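Local coordinates for 3-hydroxyisobutyrate dehydrogenase (Salmonella typhimurium, PDB 3G0O), which probably oxidises L-threonate to 2-dehydro-L-erythronate, using NAD(+) in preference to NADP(+) as the hydride acceptor, at residues Ala241-Val246 with Ser275-Gly280; Val188-Ala193 with Glu284-Val289; Val178-Gln183 with Gly250-Thr255; Val13-Met18 with Gly35-Pro40; Ile70-Ala75 with Val100-Ser105. One frame throughout, in Å; residues are numbered along the deposited sequence.

Contact 1: residues Ala241-Val246 with Ser275-Gly280; sequences AVDIFV and SASNAG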
# COMPACT_ATOMS: atom_id res chain seq x y z
N ALA A 241 -14.84 10.37 6.21
CA ALA A 241 -14.86 10.24 7.66
C ALA A 241 -14.50 8.91 8.31
O ALA A 241 -14.61 7.84 7.71
CB ALA A 241 -16.22 10.69 8.19
N VAL A 242 -14.06 9.01 9.57
CA VAL A 242 -13.71 7.85 10.37
C VAL A 242 -14.89 6.89 10.39
O VAL A 242 -14.72 5.68 10.20
CB VAL A 242 -13.39 8.28 11.83
CG1 VAL A 242 -13.51 7.09 12.79
CG2 VAL A 242 -11.98 8.86 11.89
N ASP A 243 -16.09 7.43 10.61
CA ASP A 243 -17.29 6.60 10.66
C ASP A 243 -17.56 5.80 9.38
O ASP A 243 -18.30 4.82 9.42
CB ASP A 243 -18.51 7.46 11.01
CG ASP A 243 -18.55 7.83 12.48
OD1 ASP A 243 -17.89 7.14 13.29
OD2 ASP A 243 -19.25 8.81 12.84
N ILE A 244 -16.95 6.21 8.27
CA ILE A 244 -17.15 5.47 7.02
C ILE A 244 -16.51 4.09 7.16
O ILE A 244 -17.09 3.09 6.74
CB ILE A 244 -16.50 6.18 5.81
CG1 ILE A 244 -17.22 7.49 5.51
CG2 ILE A 244 -16.57 5.26 4.58
CD1 ILE A 244 -18.66 7.32 5.06
N PHE A 245 -15.31 4.04 7.73
CA PHE A 245 -14.65 2.76 7.89
C PHE A 245 -15.18 1.95 9.06
O PHE A 245 -15.01 0.73 9.09
CB PHE A 245 -13.14 2.93 7.94
CG PHE A 245 -12.53 3.03 6.58
CD1 PHE A 245 -12.26 4.26 6.01
CD2 PHE A 245 -12.35 1.88 5.82
CE1 PHE A 245 -11.81 4.35 4.69
CE2 PHE A 245 -11.91 1.96 4.50
CZ PHE A 245 -11.64 3.20 3.93
N VAL A 246 -15.81 2.61 10.02
CA VAL A 246 -16.42 1.88 11.13
C VAL A 246 -17.51 1.05 10.45
O VAL A 246 -17.70 -0.13 10.74
CB VAL A 246 -17.08 2.84 12.16
CG1 VAL A 246 -17.97 2.06 13.11
CG2 VAL A 246 -16.01 3.58 12.94
N SER A 275 -12.79 2.92 18.17
CA SER A 275 -12.28 3.67 19.32
C SER A 275 -12.18 5.15 18.96
O SER A 275 -12.51 6.01 19.77
CB SER A 275 -10.89 3.17 19.73
OG SER A 275 -10.96 1.90 20.36
N ALA A 276 -11.71 5.44 17.75
CA ALA A 276 -11.57 6.82 17.31
C ALA A 276 -12.94 7.50 17.28
O ALA A 276 -13.07 8.67 17.64
CB ALA A 276 -10.94 6.87 15.93
N SER A 277 -13.97 6.76 16.86
CA SER A 277 -15.31 7.33 16.82
C SER A 277 -15.86 7.56 18.24
O SER A 277 -16.43 8.61 18.51
CB SER A 277 -16.26 6.43 16.03
OG SER A 277 -17.55 7.01 15.93
N ASN A 278 -15.68 6.61 19.15
CA ASN A 278 -16.19 6.82 20.50
C ASN A 278 -15.43 7.94 21.20
O ASN A 278 -15.92 8.53 22.17
CB ASN A 278 -16.07 5.55 21.36
CG ASN A 278 -16.77 4.35 20.74
OD1 ASN A 278 -17.62 4.47 19.85
ND2 ASN A 278 -16.41 3.17 21.23
N ALA A 279 -14.22 8.22 20.73
CA ALA A 279 -13.41 9.28 21.32
C ALA A 279 -13.86 10.65 20.80
O ALA A 279 -13.35 11.69 21.23
CB ALA A 279 -11.93 9.07 21.01
N GLY A 280 -14.81 10.64 19.86
CA GLY A 280 -15.33 11.87 19.31
C GLY A 280 -14.78 12.32 17.97
O GLY A 280 -15.07 13.43 17.53
O HOH W 1 -19.66 9.64 15.30
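Val242, in the first turn of helix 242-258, sends one methyl toward the last turns of helix 264-281. CG1 stands anti to the backbone N (chi1 160°) and meets two parts of the other helix: it lies 4.1 Å from CB of Ala276 and about as far from the backbone N of Ser277. Alanine suits this place: its single methyl meets CG1 while the helix axes stay 9.6 Å apart. The backbone N of Val242 bonds back to Glu284, which ties the start of the helix to the chain that follows helix 264-281.

Asp243 carries the polar link. Its OD1 accepts the hydroxyl of Ser277 at 2.7 Å from OG, using the syn lone pair, on the side of the other oxygen. OG reaches it by lying anti to its own backbone N (chi1 -177°). A water donates to OD2 at 2.6 Å and, weakly, to Ser277 OG, so that the carboxylate is gripped through both oxygens.

One turn on, Val246 sets CG2 against CB of Ser277 at 4.2 Å, and Ser277 thus has its carbon covered while its oxygen bonds. The helix directions differ by 133°, nearer antiparallel than parallel. Just beyond, Gly280, with positive phi, ends helix 264-281 in a Schellman motif.

Asp243 sits in the first turn of helix 242-258, where the N-terminal end would probably favour its negative charge. The contact therefore divides into a small apolar patch on the buried side and a charged, hydrated clasp near the surface.

Contact 2: residues Val188-Ala193 with Glu284-Val289; sequences VHIAAA and EDDSAV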
# COMPACT_ATOMS: atom_id res chain seq x y z
N VAL A 188 -7.51 -1.31 6.62
CA VAL A 188 -6.32 -1.75 7.33
C VAL A 188 -5.13 -0.87 6.97
O VAL A 188 -4.32 -0.53 7.83
CB VAL A 188 -5.98 -3.22 7.00
CG1 VAL A 188 -4.60 -3.58 7.54
CG2 VAL A 188 -7.04 -4.14 7.61
N HIS A 189 -5.03 -0.48 5.70
CA HIS A 189 -3.91 0.36 5.29
C HIS A 189 -3.95 1.74 5.95
O HIS A 189 -2.91 2.25 6.36
CB HIS A 189 -3.87 0.48 3.76
CG HIS A 189 -3.47 -0.79 3.07
ND1 HIS A 189 -3.65 -1.00 1.72
CD2 HIS A 189 -2.93 -1.94 3.56
CE1 HIS A 189 -3.24 -2.21 1.41
NE2 HIS A 189 -2.81 -2.81 2.51
N ILE A 190 -5.12 2.34 6.07
CA ILE A 190 -5.18 3.65 6.73
C ILE A 190 -4.73 3.49 8.19
O ILE A 190 -3.92 4.26 8.68
CB ILE A 190 -6.59 4.26 6.71
CG1 ILE A 190 -6.98 4.61 5.27
CG2 ILE A 190 -6.62 5.52 7.58
CD1 ILE A 190 -8.43 5.06 5.11
N ALA A 191 -5.26 2.47 8.86
CA ALA A 191 -4.91 2.24 10.26
C ALA A 191 -3.43 1.91 10.44
O ALA A 191 -2.80 2.38 11.39
CB ALA A 191 -5.79 1.12 10.85
N ALA A 192 -2.87 1.10 9.54
CA ALA A 192 -1.46 0.74 9.63
C ALA A 192 -0.60 1.98 9.41
O ALA A 192 0.41 2.17 10.09
CB ALA A 192 -1.12 -0.34 8.59
N ALA A 193 -1.00 2.83 8.46
CA ALA A 193 -0.24 4.05 8.20
C ALA A 193 -0.22 4.89 9.47
O ALA A 193 0.83 5.38 9.89
CB ALA A 193 -0.89 4.83 7.05
N GLU A 284 -14.46 13.30 11.72
CA GLU A 284 -13.21 13.86 11.23
C GLU A 284 -12.67 12.95 10.13
O GLU A 284 -13.16 11.85 9.93
CB GLU A 284 -12.20 13.96 12.37
CG GLU A 284 -12.47 15.10 13.35
CD GLU A 284 -11.39 15.25 14.40
OE1 GLU A 284 -10.25 14.80 14.14
OE2 GLU A 284 -11.67 15.82 15.47
N ASP A 285 -11.66 13.43 9.41
CA ASP A 285 -11.06 12.64 8.33
C ASP A 285 -10.66 11.28 8.90
O ASP A 285 -10.24 11.20 10.06
CB ASP A 285 -9.82 13.36 7.80
CG ASP A 285 -9.30 12.74 6.53
OD1 ASP A 285 -10.02 12.79 5.51
OD2 ASP A 285 -8.17 12.22 6.54
N ASP A 286 -10.78 10.21 8.11
CA ASP A 286 -10.44 8.90 8.64
C ASP A 286 -8.99 8.79 9.10
O ASP A 286 -8.65 7.91 9.90
CB ASP A 286 -10.78 7.76 7.64
CG ASP A 286 -10.30 8.04 6.23
OD1 ASP A 286 -9.21 8.62 6.06
OD2 ASP A 286 -11.03 7.66 5.28
N SER A 287 -8.12 9.69 8.64
CA SER A 287 -6.74 9.65 9.08
C SER A 287 -6.67 9.98 10.57
O SER A 287 -5.66 9.74 11.22
CB SER A 287 -5.87 10.64 8.27
OG SER A 287 -6.29 11.98 8.45
N ALA A 288 -7.77 10.52 11.11
CA ALA A 288 -7.82 10.88 12.53
C ALA A 288 -7.77 9.64 13.43
O ALA A 288 -7.70 9.77 14.65
CB ALA A 288 -9.08 11.69 12.83
N VAL A 289 -7.81 8.46 12.83
CA VAL A 289 -7.72 7.23 13.61
C VAL A 289 -6.38 7.25 14.36
O VAL A 289 -6.21 6.61 15.39
CB VAL A 289 -7.80 5.97 12.71
CG1 VAL A 289 -6.62 5.94 11.75
CG2 VAL A 289 -7.83 4.72 13.58
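The methyl CD1 of Ile190 lies over one face of the Asp286 carboxylate, nearly equidistant from its atoms: 3.7 Å from CG and OD2, 3.8 Å from OD1. This is the all-helical C-terminal domain of the 3-hydroxyisobutyrate dehydrogenase family, in which the long helix 174-202 packs against the 3-10 stretch that begins at Asp286. The two side chains cross at about a right angle. Phe245 packs on the same side of the carboxylate plane as that methyl, bringing its ring atom CE1 to OD2, and Arg227 forms a salt bridge to OD1, giving the buried charge a partner. The second flat group, the carboxylate of Asp285, is met at OD2 by two donors of Ser287: OG comes in on the anti lone pair, whereas the backbone N sits above the plane, 56° out of it. His230 also bonds to this oxygen.

The bond from Ser287 N to Asp285 OD2 makes an Asx turn just ahead of the 3-10 stretch. A branched residue suits position 190: CG1, lying anti to the carbonyl carbon (chi1 -67°), leads to the methyl over Asp286, while CG2 approaches Val289 obliquely. Ala191, being small, lets Val289 come close to the helix backbone. Phe273 of helix 264-281 covers Ile190 and Val289, and the ring of His189 meets His189 of the second subunit edge to face. The side chain of Asp286 lies about 5 Å from a bound tartrate, consistent with a place beside the active-site pocket. CG1 of Val289 stands 4.2 Å from CG2 of Ile190 and 4.3 Å from CA of Ala191.

Contact 3: residues Val178-Gln183 with Gly250-Thr255; sequences VKIIHQ and GLVADT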
# COMPACT_ATOMS: atom_id res chain seq x y z
N VAL A 178 -16.73 -7.98 -3.91
CA VAL A 178 -15.37 -7.56 -4.25
C VAL A 178 -15.05 -6.23 -3.57
O VAL A 178 -13.94 -6.05 -3.07
CB VAL A 178 -15.19 -7.42 -5.77
CG1 VAL A 178 -13.85 -6.77 -6.09
CG2 VAL A 178 -15.27 -8.79 -6.42
N LYS A 179 -16.02 -5.32 -3.55
CA LYS A 179 -15.84 -4.02 -2.91
C LYS A 179 -15.58 -4.19 -1.41
O LYS A 179 -14.76 -3.49 -0.83
CB LYS A 179 -17.08 -3.14 -3.11
CG LYS A 179 -17.00 -1.75 -2.46
CD LYS A 179 -15.78 -0.98 -2.95
CE LYS A 179 -15.66 0.39 -2.30
NZ LYS A 179 -16.78 1.31 -2.65
N ILE A 180 -16.30 -5.12 -0.79
CA ILE A 180 -16.13 -5.38 0.64
C ILE A 180 -14.69 -5.82 0.91
O ILE A 180 -14.05 -5.31 1.83
CB ILE A 180 -17.09 -6.48 1.13
CG1 ILE A 180 -18.52 -5.94 1.13
CG2 ILE A 180 -16.69 -6.96 2.53
CD1 ILE A 180 -19.58 -6.99 1.37
N ILE A 181 -14.19 -6.76 0.12
CA ILE A 181 -12.83 -7.23 0.31
C ILE A 181 -11.87 -6.06 0.10
O ILE A 181 -10.91 -5.89 0.85
CB ILE A 181 -12.51 -8.38 -0.66
CG1 ILE A 181 -13.47 -9.54 -0.40
CG2 ILE A 181 -11.07 -8.83 -0.49
CD1 ILE A 181 -13.34 -10.70 -1.35
N HIS A 182 -12.13 -5.25 -0.92
CA HIS A 182 -11.29 -4.09 -1.19
C HIS A 182 -11.22 -3.15 0.02
O HIS A 182 -10.16 -2.64 0.36
CB HIS A 182 -11.80 -3.31 -2.40
CG HIS A 182 -11.05 -2.04 -2.66
ND1 HIS A 182 -11.40 -0.84 -2.08
CD2 HIS A 182 -9.92 -1.80 -3.37
CE1 HIS A 182 -10.52 0.08 -2.41
NE2 HIS A 182 -9.61 -0.47 -3.19
N GLN A 183 -12.36 -2.93 0.68
CA GLN A 183 -12.41 -2.04 1.83
C GLN A 183 -11.64 -2.58 3.03
O GLN A 183 -11.24 -1.81 3.91
CB GLN A 183 -13.85 -1.72 2.22
CG GLN A 183 -14.59 -0.85 1.22
CD GLN A 183 -13.82 0.41 0.85
OE1 GLN A 183 -12.98 0.39 -0.05
NE2 GLN A 183 -14.09 1.50 1.55
N GLY A 250 -17.16 -2.93 9.35
CA GLY A 250 -18.21 -3.67 10.03
C GLY A 250 -18.81 -4.64 9.03
O GLY A 250 -19.11 -5.79 9.35
N LEU A 251 -18.96 -4.17 7.79
CA LEU A 251 -19.51 -5.01 6.73
C LEU A 251 -18.53 -6.14 6.41
O LEU A 251 -18.94 -7.27 6.12
CB LEU A 251 -19.78 -4.16 5.48
CG LEU A 251 -20.39 -4.86 4.27
CD1 LEU A 251 -21.61 -5.66 4.68
CD2 LEU A 251 -20.75 -3.81 3.22
N VAL A 252 -17.24 -5.83 6.46
CA VAL A 252 -16.21 -6.84 6.22
C VAL A 252 -16.34 -7.91 7.31
O VAL A 252 -16.32 -9.11 7.03
CB VAL A 252 -14.79 -6.21 6.26
CG1 VAL A 252 -13.73 -7.30 6.39
CG2 VAL A 252 -14.53 -5.40 4.99
N ALA A 253 -16.49 -7.46 8.55
CA ALA A 253 -16.63 -8.37 9.69
C ALA A 253 -17.80 -9.34 9.48
O ALA A 253 -17.66 -10.55 9.67
CB ALA A 253 -16.83 -7.57 10.98
N ASP A 254 -18.96 -8.81 9.09
CA ASP A 254 -20.14 -9.63 8.85
C ASP A 254 -19.91 -10.65 7.74
O ASP A 254 -20.29 -11.81 7.87
CB ASP A 254 -21.34 -8.76 8.47
CG ASP A 254 -21.86 -7.93 9.63
OD1 ASP A 254 -21.59 -8.29 10.79
OD2 ASP A 254 -22.55 -6.93 9.37
N THR A 255 -19.28 -10.21 6.65
CA THR A 255 -19.00 -11.10 5.53
C THR A 255 -18.13 -12.27 5.97
O THR A 255 -18.42 -13.43 5.68
CB THR A 255 -18.30 -10.34 4.37
OG1 THR A 255 -19.18 -9.33 3.86
CG2 THR A 255 -17.93 -11.29 3.24
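Ile180 overlaps Leu251 almost at a right angle, with its CG1 3.7 Å from Leu251 CD2 and its CD1 equally close to Leu251 CG. The CG1 arm lies anti to the carbonyl carbon (chi1 -70°), and its terminal CD1 goes on to touch the hydroxyl oxygen of Thr255, OG1, at 3.4 Å. On the other branch, CG2 meets Val252 CG2 at 3.6 Å as the two side chains slide past each other in opposite directions. That same valine methyl sits 3.2 Å from the backbone O of Ile180, where the helices come close, the CA atoms of Ile180 and Val252 being 5.8 Å apart. Isoleucine suits the place because CG1 and CD1 pack on Leu251, CG2 on Val252, and both arms reach Thr255 OG1. The segments cross at 116°.

Gln183 turns its amide elsewhere. OE1 accepts from His182 ND1 at 2.9 Å, in the plane of both the imidazole and the amide, while NE2 donates to Asp248.

The buried apolar crossing thus backs helix 174-202 where it carries Lys179, the predicted catalytic residue, and Gln183, whose side chain lies about 5 Å from bound tartrate, consistent with the helical wall of the active-site cleft.

Contact 4: residues Val13-Met18 with Gly35-Pro40; sequences VGLGSM and GADLNP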
# COMPACT_ATOMS: atom_id res chain seq x y z
N VAL A 13 -26.72 10.82 -9.01
CA VAL A 13 -27.28 11.13 -7.70
C VAL A 13 -26.18 10.95 -6.65
O VAL A 13 -25.66 9.85 -6.46
CB VAL A 13 -28.45 10.19 -7.36
CG1 VAL A 13 -29.10 10.61 -6.05
CG2 VAL A 13 -29.47 10.21 -8.49
N GLY A 14 -25.84 12.04 -5.98
CA GLY A 14 -24.77 12.00 -4.99
C GLY A 14 -23.59 12.70 -5.64
O GLY A 14 -22.84 12.09 -6.40
N LEU A 15 -23.44 13.99 -5.35
CA LEU A 15 -22.36 14.77 -5.94
C LEU A 15 -21.20 15.04 -4.99
O LEU A 15 -20.74 16.18 -4.85
CB LEU A 15 -22.92 16.08 -6.48
CG LEU A 15 -23.98 15.88 -7.57
CD1 LEU A 15 -24.59 17.23 -7.96
CD2 LEU A 15 -23.35 15.20 -8.78
N GLY A 16 -20.73 13.98 -4.35
CA GLY A 16 -19.58 14.10 -3.46
C GLY A 16 -18.37 14.15 -4.37
O GLY A 16 -18.50 14.42 -5.56
N SER A 17 -17.19 13.87 -3.83
CA SER A 17 -15.97 13.89 -4.64
C SER A 17 -16.06 12.95 -5.83
O SER A 17 -15.74 13.32 -6.96
CB SER A 17 -14.76 13.53 -3.78
OG SER A 17 -14.51 14.54 -2.82
N MSE A 18 -16.49 11.72 -5.58
CA MSE A 18 -16.60 10.72 -6.63
C MSE A 18 -17.73 11.07 -7.60
O MSE A 18 -17.56 10.97 -8.81
CB MSE A 18 -16.84 9.33 -6.03
CG MSE A 18 -15.69 8.82 -5.15
SE MSE A 18 -13.98 8.65 -6.08
CE MSE A 18 -14.24 6.91 -6.87
N GLY A 35 -27.84 16.20 -12.45
CA GLY A 35 -27.27 15.92 -11.15
C GLY A 35 -28.26 16.13 -10.01
O GLY A 35 -29.17 16.95 -10.11
N ALA A 36 -28.07 15.40 -8.92
CA ALA A 36 -28.95 15.53 -7.76
C ALA A 36 -28.14 15.42 -6.48
O ALA A 36 -27.44 14.43 -6.27
CB ALA A 36 -30.02 14.46 -7.79
N ASP A 37 -28.22 16.44 -5.64
CA ASP A 37 -27.50 16.46 -4.37
C ASP A 37 -28.07 17.56 -3.49
O ASP A 37 -28.51 18.60 -3.99
CB ASP A 37 -26.01 16.71 -4.60
CG ASP A 37 -25.16 16.35 -3.38
OD1 ASP A 37 -24.88 15.14 -3.20
OD2 ASP A 37 -24.80 17.26 -2.60
N LEU A 38 -28.06 17.34 -2.18
CA LEU A 38 -28.57 18.34 -1.24
C LEU A 38 -27.66 19.55 -1.14
O LEU A 38 -28.03 20.56 -0.56
CB LEU A 38 -28.77 17.71 0.14
CG LEU A 38 -29.90 16.68 0.22
CD1 LEU A 38 -29.96 16.10 1.63
CD2 LEU A 38 -31.22 17.34 -0.15
N ASN A 39 -26.46 19.45 -1.72
CA ASN A 39 -25.53 20.57 -1.70
C ASN A 39 -25.79 21.50 -2.88
O ASN A 39 -25.39 21.20 -4.01
CB ASN A 39 -24.09 20.06 -1.73
CG ASN A 39 -23.09 21.19 -1.89
OD1 ASN A 39 -23.25 22.26 -1.32
ND2 ASN A 39 -22.04 20.94 -2.67
N PRO A 40 -26.44 22.64 -2.63
CA PRO A 40 -26.76 23.63 -3.67
C PRO A 40 -25.56 24.15 -4.44
O PRO A 40 -25.69 24.60 -5.57
CB PRO A 40 -27.48 24.73 -2.89
CG PRO A 40 -26.82 24.66 -1.54
CD PRO A 40 -26.77 23.17 -1.29
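Val13 and Ala36 form a parallel bridge between adjacent strands, and the run continues in a straight backbone bond from Gly14 N to Ala36 O, 2.9 Å long with an angle of 171° at the hydrogen. The side chains of Val13 and Ala36 share one face of the sheet, CG1 and CB being 4.3 Å apart. Gly14, just past the strand, has a positive phi that suits glycine. Leu15 then packs its CB and CD1 against CB of Asp37, each at 3.7 Å, and its CD1 comes 4.3 Å from Gly35 C, where a side chain would be tight.

The carboxylate of Asp37 serves both segments. OD1 accepts from Leu15 N at 2.8 Å, the donor standing 51° above the carboxylate plane, while OD2 takes the backbone N of Asn39 at 2.9 Å in an Asx turn. The acid thereby fixes the two loops against each other.

Gly14 and Gly16 fit the GxGxxG pattern, consistent with the dinucleotide-binding turn of a Rossmann fold. The contact closes the beta-alpha-beta unit of strand 9-13, helix 17-28 and strand 32-36; strand 67-70 flanks Val13 on its other side, and helix 40-48 begins directly after Asn39.

Contact 5: residues Ile70-Ala75 with Val100-Ser105; sequences ILVVNA and VSSTIS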
# COMPACT_ATOMS: atom_id res chain seq x y z
N ILE A 70 -25.98 6.04 -8.86
CA ILE A 70 -26.14 6.40 -7.46
C ILE A 70 -24.83 6.22 -6.69
O ILE A 70 -24.40 5.09 -6.43
CB ILE A 70 -27.24 5.55 -6.80
CG1 ILE A 70 -28.54 5.68 -7.61
CG2 ILE A 70 -27.46 5.99 -5.36
CD1 ILE A 70 -29.68 4.82 -7.10
N LEU A 71 -24.21 7.34 -6.35
CA LEU A 71 -22.95 7.34 -5.62
C LEU A 71 -23.20 7.91 -4.23
O LEU A 71 -23.02 9.10 -3.98
CB LEU A 71 -21.91 8.19 -6.36
CG LEU A 71 -21.44 7.64 -7.72
CD1 LEU A 71 -21.12 8.78 -8.65
CD2 LEU A 71 -20.23 6.75 -7.52
N VAL A 72 -23.62 7.04 -3.31
CA VAL A 72 -23.90 7.44 -1.95
C VAL A 72 -23.17 6.55 -0.94
O VAL A 72 -22.60 5.52 -1.30
CB VAL A 72 -25.42 7.42 -1.66
CG1 VAL A 72 -26.12 8.44 -2.55
CG2 VAL A 72 -25.99 6.03 -1.91
N VAL A 73 -23.20 6.97 0.32
CA VAL A 73 -22.51 6.26 1.39
C VAL A 73 -22.98 4.85 1.74
O VAL A 73 -22.17 3.94 1.88
CB VAL A 73 -22.52 7.11 2.69
CG1 VAL A 73 -21.86 6.35 3.83
CG2 VAL A 73 -21.80 8.43 2.45
N ASN A 74 -24.29 4.66 1.86
CA ASN A 74 -24.78 3.34 2.24
C ASN A 74 -26.08 2.88 1.58
O ASN A 74 -26.71 3.61 0.83
CB ASN A 74 -24.96 3.30 3.76
CG ASN A 74 -25.86 4.41 4.25
OD1 ASN A 74 -26.98 4.58 3.77
ND2 ASN A 74 -25.37 5.18 5.22
N ALA A 75 -26.45 1.64 1.90
CA ALA A 75 -27.66 1.02 1.36
C ALA A 75 -28.91 1.80 1.74
O ALA A 75 -29.84 1.93 0.94
CB ALA A 75 -27.77 -0.41 1.87
N VAL A 100 -25.70 1.23 -9.28
CA VAL A 100 -25.53 1.49 -7.85
C VAL A 100 -24.04 1.41 -7.52
O VAL A 100 -23.42 0.36 -7.62
CB VAL A 100 -26.31 0.47 -6.99
CG1 VAL A 100 -26.16 0.80 -5.51
CG2 VAL A 100 -27.78 0.48 -7.38
N SER A 101 -23.47 2.55 -7.15
CA SER A 101 -22.05 2.63 -6.83
C SER A 101 -21.85 3.14 -5.41
O SER A 101 -21.48 4.29 -5.18
CB SER A 101 -21.36 3.54 -7.83
OG SER A 101 -21.56 3.07 -9.16
N SER A 102 -22.11 2.27 -4.44
CA SER A 102 -21.97 2.60 -3.03
C SER A 102 -21.12 1.50 -2.40
O SER A 102 -20.24 0.94 -3.05
CB SER A 102 -23.37 2.63 -2.39
OG SER A 102 -23.32 2.91 -1.00
N THR A 103 -21.36 1.21 -1.13
CA THR A 103 -20.63 0.14 -0.46
C THR A 103 -21.68 -0.58 0.36
O THR A 103 -21.93 -0.23 1.52
CB THR A 103 -19.50 0.67 0.44
OG1 THR A 103 -18.58 1.43 -0.35
CG2 THR A 103 -18.75 -0.48 1.09
N ILE A 104 -22.31 -1.58 -0.26
CA ILE A 104 -23.38 -2.32 0.37
C ILE A 104 -23.12 -3.83 0.40
O ILE A 104 -22.21 -4.33 -0.25
CB ILE A 104 -24.71 -2.03 -0.37
CG1 ILE A 104 -24.67 -2.61 -1.79
CG2 ILE A 104 -24.94 -0.53 -0.44
CD1 ILE A 104 -25.91 -2.30 -2.63
N SER A 105 -23.95 -4.56 1.15
CA SER A 105 -23.80 -6.00 1.24
C SER A 105 -24.28 -6.65 -0.04
O SER A 105 -25.02 -6.04 -0.82
CB SER A 105 -24.62 -6.54 2.41
OG SER A 105 -26.01 -6.48 2.11
O HOH W 2 -19.96 4.29 -0.75
O HOH W 3 -24.56 -0.10 3.19
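Leu71 leans on Ser101 along most of its side chain: CB is 4.1 Å from Ser101 O, CG the same distance from Ser101 CB, and at the tip CD2 presses on that CB at 3.4 Å, tighter than usual for two carbons. CD1 turns the other way, toward the backbone of Met18. The two segments are the loops leaving parallel strands 67-70 and 97-100 of the Rossmann sheet at the C-terminal ends of the strands, where such folds form their cofactor and substrate sites.

Beside the last strand pair, Ser101 N still bonds to Ile70 O. As the loops part, a side chain takes over: OG of Ser102, anti to its backbone N (chi1 178°), donates to Val72 O at 2.7 Å, from 47° above the carbonyl plane. Serine suits this place, small enough to lie between the loops yet able to bond. Val72 N is buried and has no partner.

Farther along, CG2 of Ile104 packs on CB of Ala75 at 3.7 Å, and Asn74 OD1, accepting from Gln77 N, caps helix 75-82. Thr103 OG1 bonds to NZ of Lys179, the predicted catalytic residue, and one water accepts from Ala75 N at 2.9 Å while donating to Thr103 O.

Overall arrangement
Contacts 4 and 5 belong to the Rossmann domain and share its parallel sheet, joined where Val13 O meets Leu71 N; both are partly buried, contact 5 lying nearest the chain centre, and backbone bonds and short polar side chains share the work with leucine and isoleucine packing. Contacts 1, 2 and 3 lie in the helical domain, where side chains pack. Contacts 2 and 3 are buried, hold helix 174-202 in common and reach the second subunit, whereas contact 1, nearer the surface, adds a charged acid, a serine and a water to its apolar patch. Helix 242-258 links contact 1 to contact 3. The domains meet at, among others, Leu251 with Ile104 and Ile244 with Val73.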